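Long-range contact in esterase YbfF (Escherichia coli, PDB 3BF7), which is an alpha/beta hydrolase with a helical cap, probably an esterase or thioesterase that cleaves ester-type bonds in a crevice between its domains: residues Asn31-Leu35 with His234-Ala238. The protein carries 1 engineered substitution. Numbering follows the deposited sequence.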
loop_
_atom_site.group_PDB
_atom_site.type_symbol
_atom_site.label_atom_id
_atom_site.label_comp_id
_atom_site.label_asym_id
_atom_site.label_seq_id
_atom_site.Cartn_x
_atom_site.Cartn_y
_atom_site.Cartn_z
ATOM N N ASN A 31 -0.682 8.752 -1.417
ATOM C CA ASN A 31 0.548 8.121 -1.886
ATOM C C ASN A 31 0.536 7.433 -3.244
ATOM O O ASN A 31 1.558 7.427 -3.927
ATOM C CB ASN A 31 1.109 7.159 -0.840
ATOM C CG ASN A 31 2.585 6.871 -1.068
ATOM O OD1 ASN A 31 3.420 7.779 -1.030
ATOM N ND2 ASN A 31 2.911 5.615 -1.320
ATOM N N LEU A 32 -0.584 6.838 -3.641
ATOM C CA LEU A 32 -0.646 6.205 -4.957
ATOM C C LEU A 32 -1.389 7.110 -5.933
ATOM O O LEU A 32 -1.847 6.666 -6.987
ATOM C CB LEU A 32 -1.320 4.831 -4.876
ATOM C CG LEU A 32 -0.447 3.677 -4.364
ATOM C CD1 LEU A 32 0.045 3.962 -2.955
ATOM C CD2 LEU A 32 -1.248 2.385 -4.398
ATOM N N GLY A 33 -1.493 8.387 -5.574
ATOM C CA GLY A 33 -2.170 9.349 -6.425
ATOM C C GLY A 33 -1.550 9.438 -7.807
ATOM O O GLY A 33 -2.253 9.663 -8.793
ATOM N N VAL A 34 -0.235 9.260 -7.894
ATOM C CA VAL A 34 0.440 9.326 -9.183
ATOM C C VAL A 34 -0.115 8.255 -10.123
ATOM O O VAL A 34 -0.207 8.468 -11.335
ATOM C CB VAL A 34 1.973 9.161 -9.028
ATOM C CG1 VAL A 34 2.306 7.804 -8.419
ATOM C CG2 VAL A 34 2.650 9.329 -10.378
ATOM N N LEU A 35 -0.498 7.107 -9.570
ATOM C CA LEU A 35 -1.062 6.043 -10.391
ATOM C C LEU A 35 -2.519 6.370 -10.717
ATOM O O LEU A 35 -2.971 6.173 -11.845
ATOM C CB LEU A 35 -0.968 4.695 -9.662
ATOM C CG LEU A 35 0.436 4.259 -9.225
ATOM C CD1 LEU A 35 0.369 2.872 -8.590
ATOM C CD2 LEU A 35 1.376 4.259 -10.419
ATOM N N HIS A 234 12.112 0.778 -2.704
ATOM C CA HIS A 234 10.827 0.301 -2.203
ATOM C C HIS A 234 9.590 1.077 -2.656
ATOM O O HIS A 234 8.552 0.473 -2.916
ATOM C CB HIS A 234 10.882 0.231 -0.677
ATOM C CG HIS A 234 9.648 -0.333 -0.050
ATOM N ND1 HIS A 234 9.112 -1.552 -0.412
ATOM C CD2 HIS A 234 8.859 0.143 0.942
ATOM C CE1 HIS A 234 8.051 -1.802 0.333
ATOM N NE2 HIS A 234 7.875 -0.790 1.162
ATOM N N TRP A 235 9.672 2.401 -2.727
ATOM C CA TRP A 235 8.525 3.185 -3.185
ATOM C C TRP A 235 8.682 3.347 -4.698
ATOM O O TRP A 235 8.901 4.444 -5.219
ATOM C CB TRP A 235 8.487 4.541 -2.467
ATOM C CG TRP A 235 8.012 4.442 -1.030
ATOM C CD1 TRP A 235 6.735 4.616 -0.570
ATOM C CD2 TRP A 235 8.807 4.111 0.115
ATOM N NE1 TRP A 235 6.689 4.416 0.792
ATOM C CE2 TRP A 235 7.945 4.106 1.236
ATOM C CE3 TRP A 235 10.164 3.821 0.303
ATOM C CZ2 TRP A 235 8.401 3.820 2.529
ATOM C CZ3 TRP A 235 10.616 3.537 1.590
ATOM C CH2 TRP A 235 9.734 3.540 2.685
ATOM N N VAL A 236 8.574 2.215 -5.393
ATOM C CA VAL A 236 8.745 2.153 -6.844
ATOM C C VAL A 236 7.926 3.172 -7.623
ATOM O O VAL A 236 8.430 3.805 -8.550
ATOM C CB VAL A 236 8.393 0.745 -7.385
ATOM C CG1 VAL A 236 8.937 0.583 -8.799
ATOM C CG2 VAL A 236 8.952 -0.331 -6.467
ATOM N N HIS A 237 6.661 3.320 -7.248
ATOM C CA HIS A 237 5.764 4.251 -7.923
ATOM C C HIS A 237 6.181 5.705 -7.748
ATOM O O HIS A 237 5.863 6.553 -8.582
ATOM C CB HIS A 237 4.339 4.070 -7.404
ATOM C CG HIS A 237 4.236 4.140 -5.915
ATOM N ND1 HIS A 237 4.778 3.180 -5.090
ATOM C CD2 HIS A 237 3.692 5.075 -5.102
ATOM C CE1 HIS A 237 4.574 3.521 -3.830
ATOM N NE2 HIS A 237 3.917 4.667 -3.810
ATOM N N ALA A 238 6.885 5.997 -6.661
ATOM C CA ALA A 238 7.336 7.357 -6.404
ATOM C C ALA A 238 8.568 7.699 -7.237
ATOM O O ALA A 238 8.756 8.847 -7.640
ATOM C CB ALA A 238 7.649 7.529 -4.923
#
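His237 meets Asn31 and Leu32 with its imidazole, and Leu35 and Val34 nearer the backbone, in this alpha/beta hydrolase, an example of how the short helix 236-239, just after a putative catalytic histidine, packs against the N-terminal end of helix 33-39 and the residues before it, which come about 200 residues earlier in the chain. That histidine is probably His234, hydrogen-bonded through ND1 to Asp113 and weakly through NE2 to Ser89, consistent with a Ser-His-Asp triad. Next comes Trp235, centre of an inverse gamma turn and N-cap of helix 236-239; its indole lies with one face against His234 CD2, while at the ring edge its CD1 is 4.0 Å from Asn31 ND2. Val236 turns instead to helix 241-253 and strand 106-112. His237 carries most of the contact. Its CG sits between the backbone N and the carbonyl carbon (chi1 53°), which sends the ring across to Asn31. The Asn31 amide stands almost upright to the imidazole, the planes 88° apart, and its ND2 comes to 2.8 Å from His237 NE2 near the ring plane, but the angle is too poor for a hydrogen bond. Asn31 O lies in the ring plane, 3.4 Å from His237 CD2. Leu32 CD1 approaches the ring obliquely, and Leu35 CD2 packs 4.2 Å from His237 CB. An alanine in place of His237 would probably open a gap beside Leu32 and leave the Asn31 amide freer to turn, besides costing the edge-to-face meeting with the His88 ring. Nearer the backbone of helix 236-239, the Val34 CG1 methyl comes to 3.8 Å from His237 O.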